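Thiamine-monophosphate kinase (Aquifex aeolicus, PDB 1VQV) catalyses the ATP-dependent phosphorylation of thiamine monophosphate to thiamine diphosphate, the active form of vitamin B1. Local coordinates at residues I227-K233 against T280-V285. Residues are numbered along the deposited sequence; the frame is centred on the assembly and turned at random.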
loop_
_atom_site.group_PDB
_atom_site.type_symbol
_atom_site.label_atom_id
_atom_site.label_comp_id
_atom_site.label_asym_id
_atom_site.label_seq_id
_atom_site.Cartn_x
_atom_site.Cartn_y
_atom_site.Cartn_z
ATOM N N ILE B 227 24.975 -18.371 -14.518
ATOM C CA ILE B 227 25.497 -18.607 -13.166
ATOM C C ILE B 227 25.762 -20.079 -12.862
ATOM O O ILE B 227 25.011 -20.962 -13.295
ATOM C CB ILE B 227 24.531 -18.022 -12.073
ATOM C CG1 ILE B 227 24.650 -16.496 -12.047
ATOM C CG2 ILE B 227 24.828 -18.613 -10.694
ATOM C CD1 ILE B 227 23.903 -15.830 -10.913
ATOM N N GLU B 228 26.832 -20.333 -12.109
ATOM C CA GLU B 228 27.213 -21.687 -11.725
ATOM C C GLU B 228 27.329 -21.793 -10.205
ATOM O O GLU B 228 28.184 -21.139 -9.593
ATOM C CB GLU B 228 28.560 -22.053 -12.346
ATOM C CG GLU B 228 28.696 -21.718 -13.823
ATOM C CD GLU B 228 30.089 -22.027 -14.355
ATOM O OE1 GLU B 228 31.058 -22.013 -13.551
ATOM O OE2 GLU B 228 30.205 -22.267 -15.577
ATOM N N ILE B 229 26.495 -22.647 -9.613
ATOM C CA ILE B 229 26.463 -22.850 -8.161
ATOM C C ILE B 229 26.889 -24.268 -7.752
ATOM O O ILE B 229 26.526 -25.247 -8.396
ATOM C CB ILE B 229 25.024 -22.598 -7.612
ATOM C CG1 ILE B 229 24.595 -21.147 -7.868
ATOM C CG2 ILE B 229 24.956 -22.900 -6.124
ATOM C CD1 ILE B 229 23.125 -20.900 -7.528
ATOM N N LEU B 230 27.652 -24.369 -6.669
ATOM C CA LEU B 230 28.112 -25.659 -6.148
ATOM C C LEU B 230 27.294 -26.030 -4.910
ATOM O O LEU B 230 27.417 -25.405 -3.848
ATOM C CB LEU B 230 29.598 -25.587 -5.801
ATOM C CG LEU B 230 30.533 -25.322 -6.989
ATOM C CD1 LEU B 230 31.960 -25.176 -6.471
ATOM C CD2 LEU B 230 30.441 -26.463 -8.013
ATOM N N SER B 231 26.455 -27.050 -5.056
ATOM C CA SER B 231 25.574 -27.497 -3.980
ATOM C C SER B 231 26.240 -27.666 -2.623
ATOM O O SER B 231 25.602 -27.419 -1.602
ATOM C CB SER B 231 24.910 -28.816 -4.364
ATOM O OG SER B 231 25.818 -29.889 -4.209
ATOM N N GLU B 232 27.506 -28.087 -2.606
ATOM C CA GLU B 232 28.222 -28.302 -1.348
ATOM C C GLU B 232 28.901 -27.057 -0.771
ATOM O O GLU B 232 29.764 -27.143 0.113
ATOM C CB GLU B 232 29.228 -29.458 -1.497
ATOM C CG GLU B 232 30.319 -29.303 -2.578
ATOM C CD GLU B 232 31.665 -28.820 -2.015
ATOM O OE1 GLU B 232 32.060 -29.278 -0.904
ATOM O OE2 GLU B 232 32.331 -27.996 -2.692
ATOM N N LYS B 233 28.480 -25.899 -1.271
ATOM C CA LYS B 233 28.980 -24.606 -0.826
ATOM C C LYS B 233 27.814 -23.894 -0.140
ATOM O O LYS B 233 28.006 -22.995 0.677
ATOM C CB LYS B 233 29.447 -23.797 -2.027
ATOM C CG LYS B 233 30.925 -23.883 -2.284
ATOM C CD LYS B 233 31.249 -23.263 -3.636
ATOM C CE LYS B 233 32.669 -22.686 -3.688
ATOM N NZ LYS B 233 32.855 -21.885 -4.939
ATOM N N THR B 280 28.688 -16.044 2.342
ATOM C CA THR B 280 29.115 -17.355 1.840
ATOM C C THR B 280 29.082 -17.425 0.309
ATOM O O THR B 280 28.026 -17.249 -0.312
ATOM C CB THR B 280 28.211 -18.482 2.366
ATOM O OG1 THR B 280 28.199 -18.460 3.798
ATOM C CG2 THR B 280 28.708 -19.834 1.886
ATOM N N GLU B 281 30.232 -17.679 -0.304
ATOM C CA GLU B 281 30.284 -17.782 -1.754
ATOM C C GLU B 281 29.765 -19.162 -2.164
ATOM O O GLU B 281 30.206 -20.182 -1.650
ATOM C CB GLU B 281 31.713 -17.598 -2.254
ATOM C CG GLU B 281 31.794 -17.619 -3.762
ATOM C CD GLU B 281 33.141 -18.064 -4.267
ATOM O OE1 GLU B 281 34.136 -17.327 -4.064
ATOM O OE2 GLU B 281 33.199 -19.165 -4.864
ATOM N N ILE B 282 28.839 -19.193 -3.109
ATOM C CA ILE B 282 28.264 -20.461 -3.516
ATOM C C ILE B 282 28.512 -20.838 -4.971
ATOM O O ILE B 282 28.304 -21.984 -5.369
ATOM C CB ILE B 282 26.745 -20.465 -3.254
ATOM C CG1 ILE B 282 26.071 -19.384 -4.093
ATOM C CG2 ILE B 282 26.473 -20.211 -1.780
ATOM C CD1 ILE B 282 24.588 -19.579 -4.216
ATOM N N GLY B 283 28.964 -19.881 -5.766
ATOM C CA GLY B 283 29.213 -20.180 -7.160
ATOM C C GLY B 283 29.889 -19.045 -7.890
ATOM O O GLY B 283 30.411 -18.123 -7.255
ATOM N N ARG B 284 29.869 -19.098 -9.220
ATOM C CA ARG B 284 30.511 -18.061 -10.031
ATOM C C ARG B 284 29.662 -17.584 -11.205
ATOM O O ARG B 284 28.775 -18.295 -11.684
ATOM C CB ARG B 284 31.856 -18.577 -10.565
ATOM C CG ARG B 284 32.634 -19.442 -9.569
ATOM C CD ARG B 284 34.113 -19.597 -9.950
ATOM N NE ARG B 284 34.308 -19.984 -11.348
ATOM C CZ ARG B 284 35.479 -20.361 -11.872
ATOM N NH1 ARG B 284 36.568 -20.409 -11.101
ATOM N NH2 ARG B 284 35.570 -20.674 -13.170
ATOM N N VAL B 285 29.941 -16.366 -11.652
ATOM C CA VAL B 285 29.251 -15.777 -12.796
ATOM C C VAL B 285 30.208 -15.920 -13.987
ATOM O O VAL B 285 31.398 -15.578 -13.895
ATOM C CB VAL B 285 28.926 -14.278 -12.554
ATOM C CG1 VAL B 285 28.438 -13.643 -13.819
ATOM C CG2 VAL B 285 27.869 -14.143 -11.488
#
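Strands 227-229 and 280-285 run antiparallel, their segment axes at 150°: Glu228 and Arg284 form the hydrogen-bonded pair, and Ile227-Val285 and Ile229-Gly283 flank it as non-hydrogen-bonded pairs. Glu228 N gives a bond of 2.8 Å to Arg284 O, and Leu230 N, just past the strand, reaches Ile282 O at 2.8 Å in a nearly straight bond (176° at the hydrogen). Beyond it the chain turns back, with Lys233 N bonded to Leu230 O, and this turn brings Lys233 over the 281-282 backbone. The extended lysine chain lies alongside Glu281, its CD 3.6 Å from Ile282 O, and its NZ meets Glu281 OE2 at 2.7 Å in a salt bridge, nearly along the carboxylate C-O axis. With CG anti to the backbone N, the extended Glu281 chain runs out beside the lysine and delivers OE2 to NZ. Glu228 and Arg284 project from the same face as Glu281, but their charged ends are not in contact; Lys226 and Glu286 respectively are their salt-bridge partners. On the opposite, buried face, Ile229 and Ile282 lie side by side, CG2 of Ile229 3.8 Å from CD1 of Ile282. Ile282 CG1 sits between its backbone N and carbonyl carbon (chi1 63°), directing CD1 to the branches of Ile229. Further along, the side chains of Ile227 and Val285 meet at a slant, CG1 of Ile227 4.0 Å from CG2 of Val285. The contact joins two strands of the mixed sheet that also holds 150-153, 263-268 and 291-293, separate from the four-stranded sheet of 38-46, 77-88, 114-122 and 127-136; Ile282 and Gly283 face Val151 of the adjoining strand 150-153 as a classic beta bulge. Helix 212-222 packs on the apolar face, Leu212 touching Ile229 and Ile282 and Leu219 touching Ile227, while strand 291-293 adjoins 226-229.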